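Local coordinates for endoglucanase, family GH5 (Zobellia galactanivorans, PDB 6GL2), which hydrolyses hemicellulose, probably including mixed-linked beta-glucans, as a family 5 glycoside hydrolase built on a closed barrel of parallel strands, at residues I196-Y201 / N211-P216; F147-E152 / V179-I184; N221-V226 / A270-E275; T205-L210 / L256-D261; E122-L127 / V173-Q178. One frame throughout, in Å; residues are numbered along the deposited sequence. Where two conformers were deposited one is given.

In the fold
All five contacts belong to one eight-stranded (beta/alpha)8 barrel. Interaction 3 is the core pairing of two adjacent parallel strands, made of backbone hydrogen bonds with mostly apolar side chains on both faces. Interactions 1 and 2 lie one layer out: the first joins strand 196-199 to the chain that leaves helix 207-212 through a tyrosine hydroxyl, the second packs strand 145-148 on helix 167-186 by apolar contact. Interactions 4 and 5 join outer helices, where lysines reach polar atoms beside an apolar patch; interaction 5 is buried nonetheless, and interaction 4 is the one partly buried contact of the five. Interactions 2 and 5 share helix 167-186, and interactions 1 and 4 share helix 207-212.

Interaction 1 (I196-Y201 / N211-P216); sequences IMVSTY and NDYLVP
The carbonyl oxygen of Val198 is gripped by two donors. Tyr213 OH gives its proton to Val198 O at 2.8 Å, approaching from above the carbonyl plane, 36° out of it, and the backbone N of Ser225 on the adjacent strand reaches the same oxygen. Tyr213 extends toward strand 196-199 because its CG stands anti to the backbone N (chi1 176°). Carbonyl oxygens and methyls of the strand and the residue after it then line the ring. Ser199 O lies in the ring plane at the edge, 3.5 Å from Tyr213 CE1, while Val198 CG1 comes to 3.9 Å from that same CE1. Thr200 CG2 approaches Tyr213 CD1 at 3.7 Å, the two side chains crossing at about a right angle; the hydroxyl of Thr200 serves Ser204 O instead. Pro216 CD rests more loosely, 4.3 Å from Val198 CG1. Both segments belong to the beta-alpha-beta unit of strand 196-199, helix 207-212 and strand 222-227, a repeating element of the barrel. Strand 196-199 runs between strands 145-148 and 222-227; His177 of helix 167-186 packs on Val198, and Phe263 of helix 246-266 meets the Tyr213 ring edge-to-face.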
# COMPACT_ATOMS: atom_id res chain seq x y z
N ILE A 196 -2.97 -2.66 11.30
CA ILE A 196 -1.76 -2.01 10.79
C ILE A 196 -1.13 -2.90 9.76
O ILE A 196 -0.87 -4.09 10.05
CB ILE A 196 -0.79 -1.66 11.92
CG1 ILE A 196 -1.38 -0.79 12.97
CG2 ILE A 196 0.43 -1.00 11.27
CD1 ILE A 196 -0.49 -0.59 14.15
N MET A 197 -0.87 -2.45 8.55
CA MET A 197 -0.15 -3.12 7.54
C MET A 197 1.32 -2.82 7.61
O MET A 197 1.75 -1.64 7.55
CB MET A 197 -0.73 -2.70 6.16
CG MET A 197 -2.05 -3.36 5.81
SD MET A 197 -2.87 -2.54 4.38
CE MET A 197 -1.54 -2.63 3.19
N VAL A 198 2.10 -3.86 7.77
CA VAL A 198 3.54 -3.80 7.93
C VAL A 198 4.23 -4.50 6.80
O VAL A 198 4.06 -5.71 6.64
CB VAL A 198 3.96 -4.36 9.32
CG1 VAL A 198 5.46 -4.51 9.52
CG2 VAL A 198 3.34 -3.57 10.48
N SER A 199 5.04 -3.78 6.06
CA SER A 199 5.71 -4.29 4.88
C SER A 199 7.03 -5.00 5.17
O SER A 199 7.70 -4.77 6.15
CB SER A 199 6.06 -3.14 3.92
OG SER A 199 7.01 -2.29 4.53
N THR A 200 7.38 -5.90 4.24
CA THR A 200 8.76 -6.38 4.14
C THR A 200 9.61 -5.23 3.61
O THR A 200 9.17 -4.16 3.21
CB THR A 200 8.79 -7.53 3.15
OG1 THR A 200 8.15 -7.08 1.94
CG2 THR A 200 8.06 -8.79 3.65
N TYR A 201 10.93 -5.45 3.65
CA TYR A 201 11.86 -4.54 3.01
C TYR A 201 11.38 -4.33 1.56
O TYR A 201 11.19 -5.26 0.83
CB TYR A 201 13.27 -5.15 3.07
CG TYR A 201 14.32 -4.26 2.42
CD1 TYR A 201 14.49 -4.21 1.06
CD2 TYR A 201 15.16 -3.47 3.18
CE1 TYR A 201 15.44 -3.39 0.45
CE2 TYR A 201 16.10 -2.64 2.57
CZ TYR A 201 16.26 -2.60 1.24
OH TYR A 201 17.18 -1.75 0.67
N ASN A 211 12.00 -13.99 4.72
CA ASN A 211 12.54 -14.77 5.83
C ASN A 211 12.91 -13.87 7.02
O ASN A 211 12.73 -14.26 8.18
CB ASN A 211 13.72 -15.65 5.31
CG ASN A 211 13.25 -16.81 4.34
OD1 ASN A 211 12.13 -17.35 4.46
ND2 ASN A 211 14.13 -17.21 3.38
N ASP A 212 13.33 -12.61 6.73
CA ASP A 212 13.78 -11.69 7.77
C ASP A 212 12.68 -10.80 8.33
O ASP A 212 12.95 -10.07 9.29
CB ASP A 212 14.94 -10.88 7.27
CG ASP A 212 16.25 -11.70 7.22
OD1 ASP A 212 16.25 -12.89 7.61
OD2 ASP A 212 17.24 -11.13 6.75
N TYR A 213 11.46 -10.90 7.85
CA TYR A 213 10.38 -10.06 8.29
C TYR A 213 10.01 -10.33 9.73
O TYR A 213 9.81 -11.50 10.11
CB TYR A 213 9.23 -10.42 7.41
CG TYR A 213 7.92 -9.74 7.73
CD1 TYR A 213 7.73 -8.44 7.35
CD2 TYR A 213 6.87 -10.39 8.36
CE1 TYR A 213 6.52 -7.78 7.59
CE2 TYR A 213 5.67 -9.74 8.63
CZ TYR A 213 5.51 -8.41 8.21
OH TYR A 213 4.25 -7.81 8.44
N LEU A 214 9.81 -9.29 10.52
CA LEU A 214 9.40 -9.37 11.87
C LEU A 214 8.18 -8.52 12.13
O LEU A 214 8.17 -7.32 11.84
CB LEU A 214 10.50 -8.91 12.87
CG LEU A 214 11.73 -9.81 12.86
CD1 LEU A 214 12.83 -9.11 13.67
CD2 LEU A 214 11.41 -11.19 13.44
N VAL A 215 7.17 -9.06 12.77
CA VAL A 215 6.01 -8.29 13.20
C VAL A 215 6.30 -7.73 14.61
O VAL A 215 6.57 -8.50 15.57
CB VAL A 215 4.74 -9.16 13.29
CG1 VAL A 215 3.57 -8.38 13.87
CG2 VAL A 215 4.39 -9.70 11.92
N PRO A 216 6.32 -6.41 14.79
CA PRO A 216 6.59 -5.82 16.08
C PRO A 216 5.71 -6.38 17.16
O PRO A 216 4.48 -6.44 17.04
CB PRO A 216 6.32 -4.32 15.86
CG PRO A 216 6.60 -4.13 14.42
CD PRO A 216 6.12 -5.37 13.73

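Interaction 2 (F147-E152 / V179-I184); sequences FETLNE and VSVDAI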
# COMPACT_ATOMS: atom_id res chain seq x y z
N PHE A 147 -3.97 1.75 9.11
CA PHE A 147 -2.68 2.42 8.90
C PHE A 147 -1.67 1.48 8.27
O PHE A 147 -1.64 0.30 8.61
CB PHE A 147 -2.07 2.85 10.23
CG PHE A 147 -2.87 3.90 11.00
CD1 PHE A 147 -3.72 4.81 10.34
CD2 PHE A 147 -2.77 4.03 12.36
CE1 PHE A 147 -4.44 5.73 11.10
CE2 PHE A 147 -3.46 4.97 13.11
CZ PHE A 147 -4.32 5.80 12.46
N GLU A 148 -0.89 1.94 7.37
CA GLU A 148 0.24 1.20 6.73
C GLU A 148 1.49 1.95 7.05
O GLU A 148 1.68 3.11 6.69
CB GLU A 148 0.00 1.07 5.25
CG GLU A 148 1.19 0.55 4.45
CD GLU A 148 1.00 0.55 3.00
OE1 GLU A 148 -0.09 0.24 2.48
OE2 GLU A 148 1.95 1.01 2.29
N THR A 149 2.39 1.38 7.85
CA THR A 149 3.44 2.18 8.52
C THR A 149 4.47 2.75 7.55
O THR A 149 4.88 3.89 7.63
CB THR A 149 4.14 1.39 9.61
OG1 THR A 149 4.38 0.07 9.12
CG2 THR A 149 3.25 1.32 10.87
N LEU A 150 4.85 1.96 6.50
CA LEU A 150 5.83 2.40 5.51
C LEU A 150 5.55 1.75 4.17
O LEU A 150 5.30 0.55 4.17
CB LEU A 150 7.26 1.97 5.91
CG LEU A 150 7.83 2.48 7.21
CD1 LEU A 150 9.06 1.70 7.62
CD2 LEU A 150 8.09 3.93 7.13
N ASN A 151 5.78 2.36 3.07
CA ASN A 151 5.37 1.87 1.77
C ASN A 151 6.32 0.79 1.27
O ASN A 151 6.03 -0.41 1.28
CB ASN A 151 5.26 3.07 0.84
CG ASN A 151 5.04 2.67 -0.60
OD1 ASN A 151 4.27 1.73 -0.85
ND2 ASN A 151 5.77 3.27 -1.49
N GLU A 152 7.47 1.21 0.80
CA GLU A 152 8.53 0.36 0.17
C GLU A 152 9.85 0.72 0.82
O GLU A 152 10.75 1.20 0.11
CB GLU A 152 8.54 0.43 -1.31
CG GLU A 152 7.28 -0.07 -1.98
CD GLU A 152 7.31 -0.11 -3.42
OE1 GLU A 152 8.21 0.59 -4.04
OE2 GLU A 152 6.44 -0.79 -4.05
N VAL A 179 9.28 1.02 15.74
CA VAL A 179 9.03 2.39 16.21
C VAL A 179 7.61 2.80 15.84
O VAL A 179 6.91 3.47 16.61
CB VAL A 179 10.03 3.39 15.60
CG1 VAL A 179 9.55 4.81 15.79
CG2 VAL A 179 11.39 3.17 16.22
N SER A 180 7.20 2.54 14.60
CA SER A 180 5.94 3.02 14.04
C SER A 180 4.77 2.33 14.67
O SER A 180 3.76 2.97 15.08
CB SER A 180 5.93 2.84 12.58
OG SER A 180 6.96 3.52 11.90
N VAL A 181 4.77 1.02 14.75
CA VAL A 181 3.72 0.30 15.47
C VAL A 181 3.61 0.76 16.91
O VAL A 181 2.54 1.01 17.43
CB VAL A 181 3.87 -1.23 15.34
CG1 VAL A 181 2.95 -2.02 16.30
CG2 VAL A 181 3.69 -1.68 13.90
N ASP A 182 4.76 0.82 17.60
CA ASP A 182 4.73 1.24 18.98
C ASP A 182 4.11 2.63 19.11
O ASP A 182 3.31 2.89 20.04
CB ASP A 182 6.14 1.18 19.58
CG ASP A 182 6.65 -0.20 19.83
OD1 ASP A 182 5.94 -1.17 19.85
OD2 ASP A 182 7.90 -0.26 20.14
N ALA A 183 4.48 3.56 18.25
CA ALA A 183 3.94 4.88 18.34
C ALA A 183 2.41 4.86 18.16
O ALA A 183 1.65 5.56 18.85
CB ALA A 183 4.56 5.82 17.26
N ILE A 184 1.92 4.15 17.16
CA ILE A 184 0.52 4.05 16.92
C ILE A 184 -0.19 3.49 18.16
O ILE A 184 -1.18 4.04 18.64
CB ILE A 184 0.19 3.17 15.70
CG1 ILE A 184 0.71 3.90 14.42
CG2 ILE A 184 -1.31 2.85 15.66
CD1 ILE A 184 0.82 2.98 13.20
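Ile184 reaches from helix 167-186 to two side chains of the segment 147-152, and the contact between the segments is apolar. Ile184 CG2 lies in the plane of the Phe147 ring, at the edge, 3.8 Å from Phe147 CD2, and the two side chains slide past each other in opposite directions. Ile184 CD1, carried outward by an extended second torsion (chi2 163°), approaches both Phe147 CD2 and Thr149 CG2, each at 3.8 Å. One turn earlier on the helix, Ser180 CB sits 3.5 Å from Thr149 CG2, and Val181 CG2 touches that methyl more loosely at 4.3 Å. An alanine in place of Ile184 would probably open a gap between helix and strand, leaving the Phe147 ring edge and the Thr149 methyl without the branches that now pack on them.

The arrangement is that of a (beta/alpha)8 barrel, in which an outer helix lies over the strand that precedes it in the chain. Past strand 145-148 the chain runs into Asn151 and Glu152, followed by Pro153, a sequence consistent with the family 5 signature.

The polar groups beside this apolar patch find their partners outside it. Thr149 puts OG1 between its backbone N and carbonyl carbon (chi1 42°), where it is hydrogen-bonded to His177 ND1, while its CG2 remains facing the helix. Ser180 OG is hydrogen-bonded within its own helix to Tyr176 O. Trp131 of helix 117-137 touches both segments, meeting the Phe147 ring with the planes at about 45° and also Ser180.

Interaction 3 (N221-V226 / A270-E275); sequences NVIVSV and AVVMGE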
# COMPACT_ATOMS: atom_id res chain seq x y z
N ASN A 221 -2.85 -7.68 15.53
CA ASN A 221 -3.59 -6.84 14.57
C ASN A 221 -2.71 -6.27 13.49
O ASN A 221 -3.18 -5.34 12.78
CB ASN A 221 -4.40 -5.81 15.33
CG ASN A 221 -5.59 -6.46 16.03
OD1 ASN A 221 -6.40 -7.13 15.40
ND2 ASN A 221 -5.69 -6.22 17.32
N VAL A 222 -1.59 -6.87 13.23
CA VAL A 222 -0.74 -6.56 12.11
C VAL A 222 -1.00 -7.45 10.97
O VAL A 222 -1.11 -8.71 11.11
CB VAL A 222 0.73 -6.58 12.48
CG1 VAL A 222 1.61 -6.58 11.19
CG2 VAL A 222 1.04 -5.30 13.32
N ILE A 223 -1.24 -6.90 9.78
CA ILE A 223 -1.37 -7.51 8.45
C ILE A 223 -0.09 -7.31 7.65
O ILE A 223 0.54 -6.26 7.74
CB ILE A 223 -2.58 -6.86 7.71
CG1 ILE A 223 -3.89 -7.01 8.48
CG2 ILE A 223 -2.69 -7.25 6.27
CD1 ILE A 223 -5.00 -6.05 7.98
N VAL A 224 0.32 -8.33 6.87
CA VAL A 224 1.50 -8.18 6.06
C VAL A 224 1.14 -7.43 4.79
O VAL A 224 0.13 -7.59 4.16
CB VAL A 224 1.99 -9.58 5.66
CG1 VAL A 224 3.16 -9.52 4.70
CG2 VAL A 224 2.34 -10.39 6.94
N SER A 225 2.02 -6.50 4.43
CA SER A 225 1.99 -5.74 3.16
C SER A 225 3.13 -6.15 2.23
O SER A 225 4.31 -6.05 2.63
CB SER A 225 2.12 -4.21 3.44
OG SER A 225 2.16 -3.53 2.22
N VAL A 226 2.82 -6.59 1.03
CA VAL A 226 3.80 -6.82 -0.02
C VAL A 226 3.24 -6.24 -1.29
O VAL A 226 2.01 -6.03 -1.41
CB VAL A 226 4.17 -8.32 -0.23
CG1 VAL A 226 4.97 -8.80 0.99
CG2 VAL A 226 2.95 -9.14 -0.50
N ALA A 270 -2.41 -12.55 7.69
CA ALA A 270 -3.13 -12.19 6.48
C ALA A 270 -2.24 -11.21 5.67
O ALA A 270 -1.36 -10.60 6.23
CB ALA A 270 -4.45 -11.50 6.88
N VAL A 271 -2.50 -11.20 4.38
CA VAL A 271 -1.72 -10.46 3.41
C VAL A 271 -2.61 -9.56 2.59
O VAL A 271 -3.60 -9.96 1.97
CB VAL A 271 -0.93 -11.40 2.49
CG1 VAL A 271 -0.02 -10.61 1.53
CG2 VAL A 271 -0.05 -12.35 3.37
N VAL A 272 -2.11 -8.29 2.45
CA VAL A 272 -2.68 -7.30 1.45
C VAL A 272 -1.62 -7.02 0.41
O VAL A 272 -0.50 -6.63 0.76
CB VAL A 272 -3.13 -6.05 2.19
CG1 VAL A 272 -3.56 -5.01 1.15
CG2 VAL A 272 -4.29 -6.30 3.10
N MET A 273 -1.95 -7.32 -0.82
CA MET A 273 -1.13 -7.00 -1.97
C MET A 273 -1.43 -5.56 -2.34
O MET A 273 -2.29 -5.26 -3.13
CB MET A 273 -1.44 -7.89 -3.16
CG MET A 273 -0.44 -7.74 -4.27
SD MET A 273 1.17 -8.42 -3.95
CE MET A 273 0.86 -10.16 -4.12
N GLY A 274 -0.74 -4.66 -1.65
CA GLY A 274 -1.16 -3.25 -1.60
C GLY A 274 -0.82 -2.52 -2.89
O GLY A 274 -1.44 -1.45 -3.15
N GLU A 275 -0.00 -3.09 -3.76
CA GLU A 275 0.16 -2.66 -5.11
C GLU A 275 0.46 -3.84 -6.00
O GLU A 275 1.22 -4.76 -5.62
CB GLU A 275 1.35 -1.69 -5.33
CG GLU A 275 1.24 -0.42 -4.50
CD GLU A 275 2.44 0.49 -4.66
OE1 GLU A 275 3.27 0.33 -5.57
OE2 GLU A 275 2.54 1.47 -3.83
O HOH W 1 -2.34 -10.92 10.07
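Val226 CG2 meets Val271 CG1 and Met273 SD, each at 3.9 Å, on one face of the sheet formed by two parallel barrel strands. The Val226 methyl is placed there by its first torsion (CG1 at chi1 -69°), which turns CG2 between the backbone N and carbonyl carbon. Met273 bends at both its second and third torsions, and it packs on Leu256 and Ile259 of helix 246-266. On this face Val224 CB also touches Val271 CG2, and Phe263 of the same helix lies over both valines. The opposite face, turned to the barrel interior, carries Ile223, Ser225 and Val272; Ile223 CG2 touches Val272 CG2 at 3.7 Å, the two side chains crossing at a slant, with Met197 of the adjacent strand against them.

Between these faces runs the backbone ladder. Val224 N donates to Ala270 O and Val272 N donates to Val224 O, both at 2.9 Å, the second nearly straight at 176°. Val226 N to Val272 O, at 3.3 Å, is weak, and Gly274 N then donates to Val226 O at 3.1 Å, just after Met273, the centre of an inverse gamma turn. At the other end a water takes the place of a direct bond, donating to Val222 O and accepting from Ala270 N. Backbone bonds thus set the register, while largely apolar side chains, a thioether among them, pack on both faces.

Interaction 4 (T205-L210 / L256-D261); sequences TASNAL and LDKIRD
Two neighbouring outer helices of the barrel meet where Thr205, just ahead of helix 207-212, touches Lys258 and Ile259 of helix 246-266. Lys258 NZ makes a weak hydrogen bond to Thr205 O at 2.9 Å. The lysine leaves its helix with CG anti to the backbone N, then turns at its third torsion (chi3 89°), which brings CE over to the threonine; the two side chains cross at about a right angle. Along its stem, Lys258 CG packs on Leu210 CD2 at 3.9 Å. On the side toward the barrel wall, the Thr205 methyl CG2 meets Ile259 CD1 at 3.6 Å, and Ile259 goes on to touch Val271 and Met273 of strand 271-276, linking the helix contact to that wall.

Ala206 stands at the N-cap of helix 207-212, which places the lysine charge near a helix start, where the backbone would be expected to disfavour a positive group. Glu255 would be expected to offset this: its OE2 forms a salt bridge with Lys258 NZ, while its OE1 is hydrogen-bonded to Thr205 OG1. An alanine at Lys258 would probably leave Glu255 OE2 without its charge partner, Thr205 O without this donor, and a gap beside Leu210 CD2.

A water hydrogen-bonded to Ser207 OG accepts from Lys258 NZ only weakly, at 3.4 Å, on the more exposed side of the contact.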
# COMPACT_ATOMS: atom_id res chain seq x y z
N THR A 205 8.92 -9.33 -2.28
CA THR A 205 8.56 -10.77 -2.10
C THR A 205 9.84 -11.61 -2.23
O THR A 205 9.69 -12.86 -2.29
CB THR A 205 7.42 -11.19 -3.04
OG1 THR A 205 7.89 -11.07 -4.37
CG2 THR A 205 6.11 -10.40 -2.79
N ALA A 206 11.00 -11.01 -2.36
CA ALA A 206 12.29 -11.75 -2.40
C ALA A 206 12.32 -12.62 -1.14
O ALA A 206 11.89 -12.29 -0.04
CB ALA A 206 13.43 -10.77 -2.53
N SER A 207 12.91 -13.85 -1.28
CA SER A 207 12.93 -14.78 -0.14
C SER A 207 13.66 -14.24 1.11
O SER A 207 13.23 -14.54 2.19
CB SER A 207 13.49 -16.18 -0.55
OG SER A 207 12.75 -16.65 -1.65
N ASN A 208 14.73 -13.49 0.92
CA ASN A 208 15.43 -12.93 2.07
C ASN A 208 14.59 -11.90 2.83
O ASN A 208 14.54 -11.89 4.05
CB ASN A 208 16.80 -12.33 1.74
CG ASN A 208 16.79 -11.43 0.57
OD1 ASN A 208 15.71 -11.06 0.02
ND2 ASN A 208 17.97 -11.08 0.10
N ALA A 209 13.78 -11.15 2.07
CA ALA A 209 12.88 -10.18 2.70
C ALA A 209 11.77 -10.93 3.47
O ALA A 209 11.38 -10.60 4.55
CB ALA A 209 12.29 -9.25 1.60
N LEU A 210 11.22 -12.02 2.87
CA LEU A 210 10.23 -12.88 3.50
C LEU A 210 10.74 -13.53 4.81
O LEU A 210 10.07 -13.59 5.83
CB LEU A 210 9.75 -13.94 2.54
CG LEU A 210 8.43 -13.64 1.88
CD1 LEU A 210 8.44 -12.25 1.23
CD2 LEU A 210 8.09 -14.76 0.90
N LEU A 256 2.58 -16.26 -5.95
CA LEU A 256 1.52 -16.08 -4.99
C LEU A 256 1.56 -17.18 -3.90
O LEU A 256 1.23 -16.98 -2.72
CB LEU A 256 0.14 -15.94 -5.61
CG LEU A 256 0.02 -14.67 -6.50
CD1 LEU A 256 -1.36 -14.64 -7.21
CD2 LEU A 256 0.24 -13.35 -5.75
N ASP A 257 1.93 -18.41 -4.32
CA ASP A 257 2.04 -19.56 -3.38
C ASP A 257 3.22 -19.41 -2.39
O ASP A 257 3.12 -19.78 -1.26
CB ASP A 257 2.14 -20.92 -4.13
CG ASP A 257 0.91 -21.27 -4.85
OD1 ASP A 257 -0.21 -20.84 -4.55
OD2 ASP A 257 1.00 -22.27 -5.66
N LYS A 258 4.32 -18.78 -2.84
CA LYS A 258 5.42 -18.41 -1.98
C LYS A 258 4.97 -17.49 -0.83
O LYS A 258 5.27 -17.64 0.34
CB LYS A 258 6.55 -17.78 -2.80
CG LYS A 258 7.68 -17.11 -2.14
CD LYS A 258 8.65 -16.55 -3.22
CE LYS A 258 8.36 -15.10 -3.76
NZ LYS A 258 9.26 -14.29 -4.73
N ILE A 259 4.20 -16.46 -1.23
CA ILE A 259 3.66 -15.47 -0.28
C ILE A 259 2.68 -16.16 0.69
O ILE A 259 2.71 -16.01 1.90
CB ILE A 259 2.97 -14.36 -1.07
CG1 ILE A 259 3.99 -13.62 -1.95
CG2 ILE A 259 2.09 -13.47 -0.16
CD1 ILE A 259 3.32 -12.71 -2.97
N ARG A 260 1.74 -16.95 0.13
CA ARG A 260 0.80 -17.70 0.94
C ARG A 260 1.49 -18.65 1.93
O ARG A 260 1.23 -18.70 3.12
CB ARG A 260 -0.19 -18.53 0.08
CG ARG A 260 -1.04 -19.54 0.83
CD ARG A 260 -1.57 -20.64 -0.09
NE ARG A 260 -0.51 -21.51 -0.70
CZ ARG A 260 -0.71 -22.32 -1.74
NH1 ARG A 260 -1.92 -22.36 -2.33
NH2 ARG A 260 0.28 -23.05 -2.23
N ASP A 261 2.41 -19.42 1.35
CA ASP A 261 3.11 -20.44 2.19
C ASP A 261 3.85 -19.87 3.38
O ASP A 261 3.84 -20.40 4.50
CB ASP A 261 3.98 -21.34 1.33
CG ASP A 261 3.18 -22.22 0.36
OD1 ASP A 261 1.95 -22.35 0.50
OD2 ASP A 261 3.86 -22.77 -0.57
O HOH W 2 11.73 -16.44 -3.94

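Interaction 5 (E122-L127 / V173-Q178); sequences EVKDEL and VNQYHQ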
# COMPACT_ATOMS: atom_id res chain seq x y z
N GLU A 122 18.33 8.75 14.16
CA GLU A 122 17.57 9.94 13.77
C GLU A 122 16.24 9.57 13.08
O GLU A 122 15.21 10.19 13.32
CB GLU A 122 18.42 10.83 12.85
CG GLU A 122 17.85 12.10 12.32
N VAL A 123 16.26 8.54 12.25
CA VAL A 123 15.03 8.11 11.56
C VAL A 123 14.03 7.68 12.58
O VAL A 123 12.85 8.03 12.51
CB VAL A 123 15.29 7.00 10.53
CG1 VAL A 123 13.96 6.39 10.09
CG2 VAL A 123 16.16 7.51 9.39
N LYS A 124 14.45 6.88 13.58
CA LYS A 124 13.51 6.34 14.55
C LYS A 124 12.95 7.46 15.38
O LYS A 124 11.75 7.45 15.73
CB LYS A 124 14.24 5.30 15.43
CG LYS A 124 14.50 4.03 14.62
CD LYS A 124 15.59 3.11 15.20
CE LYS A 124 15.19 2.52 16.52
NZ LYS A 124 16.35 1.69 17.02
N ASP A 125 13.71 8.49 15.65
CA ASP A 125 13.18 9.63 16.40
C ASP A 125 12.02 10.36 15.60
O ASP A 125 10.97 10.67 16.11
CB ASP A 125 14.27 10.64 16.74
CG ASP A 125 15.33 10.14 17.77
OD1 ASP A 125 15.14 9.15 18.51
OD2 ASP A 125 16.43 10.79 17.66
N GLU A 126 12.33 10.66 14.33
CA GLU A 126 11.38 11.34 13.46
C GLU A 126 10.14 10.48 13.22
O GLU A 126 9.02 11.01 13.32
CB GLU A 126 12.04 11.74 12.12
CG GLU A 126 11.03 12.55 11.31
CD GLU A 126 11.62 13.30 10.13
OE1 GLU A 126 12.82 13.15 9.86
OE2 GLU A 126 10.76 13.99 9.50
N LEU A 127 10.33 9.22 12.94
CA LEU A 127 9.19 8.33 12.68
C LEU A 127 8.23 8.23 13.82
O LEU A 127 7.05 8.23 13.67
CB LEU A 127 9.64 6.92 12.29
CG LEU A 127 9.82 6.54 10.87
CD1 LEU A 127 10.17 5.04 10.87
CD2 LEU A 127 8.48 6.77 10.12
N VAL A 173 14.89 -1.62 8.56
CA VAL A 173 13.46 -1.56 8.27
C VAL A 173 12.64 -2.19 9.37
O VAL A 173 11.61 -1.62 9.78
CB VAL A 173 13.14 -2.19 6.89
CG1 VAL A 173 11.63 -2.38 6.75
CG2 VAL A 173 13.75 -1.24 5.85
N ASN A 174 13.00 -3.39 9.93
CA ASN A 174 12.29 -3.92 11.03
C ASN A 174 12.26 -2.94 12.22
O ASN A 174 11.22 -2.87 12.92
CB ASN A 174 12.87 -5.29 11.44
CG ASN A 174 12.39 -6.45 10.56
OD1 ASN A 174 11.22 -6.51 10.10
ND2 ASN A 174 13.30 -7.44 10.35
N GLN A 175 13.38 -2.29 12.49
CA GLN A 175 13.36 -1.33 13.59
C GLN A 175 12.40 -0.16 13.35
O GLN A 175 11.80 0.35 14.31
CB GLN A 175 14.75 -0.79 13.84
CG GLN A 175 15.71 -1.84 14.41
CD GLN A 175 17.04 -1.30 14.66
OE1 GLN A 175 17.24 -0.17 14.99
NE2 GLN A 175 18.06 -2.15 14.44
N TYR A 176 12.33 0.26 12.08
CA TYR A 176 11.44 1.38 11.78
C TYR A 176 9.98 0.98 11.90
O TYR A 176 9.16 1.75 12.42
CB TYR A 176 11.72 1.80 10.38
CG TYR A 176 13.10 2.41 10.15
CD1 TYR A 176 13.94 2.64 11.20
CD2 TYR A 176 13.61 2.62 8.91
CE1 TYR A 176 15.22 3.14 10.97
CE2 TYR A 176 14.86 3.12 8.63
CZ TYR A 176 15.70 3.33 9.72
OH TYR A 176 17.01 3.85 9.48
N HIS A 177 9.64 -0.25 11.55
CA HIS A 177 8.30 -0.75 11.80
C HIS A 177 8.03 -0.84 13.28
O HIS A 177 6.89 -0.61 13.75
CB HIS A 177 8.05 -2.08 11.13
CG HIS A 177 7.81 -1.96 9.63
ND1 HIS A 177 6.83 -1.10 9.10
CD2 HIS A 177 8.44 -2.55 8.57
CE1 HIS A 177 6.78 -1.30 7.81
NE2 HIS A 177 7.79 -2.14 7.45
N GLN A 178 9.03 -1.26 14.04
CA GLN A 178 8.87 -1.36 15.52
C GLN A 178 8.54 0.01 16.11
O GLN A 178 7.55 0.06 16.87
CB GLN A 178 10.15 -1.95 16.14
CG GLN A 178 10.09 -2.09 17.67
CD GLN A 178 9.30 -3.21 18.20
OE1 GLN A 178 8.51 -3.01 19.18
NE2 GLN A 178 9.44 -4.37 17.62
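Lys124 and Tyr176 bring their CA atoms to 6.0 Å of each other where two outer helices of the barrel run side by side. The axes of the segments 122-127 and 173-178 approach to 9.6 Å and point in similar directions, 26° apart, as expected of successive helices around a (beta/alpha)8 barrel.

Tyr176 is the centre of the packing, and three residues of helix 117-137 meet it from different directions. Val123 CG1 stands over the middle of one ring face, 3.5 Å from the ring centroid and 12° off the ring normal, a CH-pi contact; the valine and tyrosine side chains cross at about a right angle. Lys124 CG comes instead to the ring edge near its plane, 3.7 Å from Tyr176 CD1. Leu127 CD1 packs at the root of the side chain, 3.6 Å from Tyr176 CB. The hydroxyl of Tyr176 reaches past Val123 to hydrogen-bond Leu114 O, which fixes the far end of the ring.

Lys124 continues beyond the ring edge, bends at its third torsion, and ends with NZ hydrogen-bonded to Gln175 OE1 at 2.9 Å. The donor is tilted 32° from the plane of the amide carbonyl. Gln175 meets it with a chain extended beyond CG.

In chemical terms, the buried side of the interface rests on an aromatic face and aliphatic branches, with the phenol oxygen satisfied by a backbone carbonyl. The ammonium group lies at the partly exposed margin, joined to a neutral amide whose oxygen it would be expected to polarise, so that across these segments the link is charge to dipole and not a salt bridge.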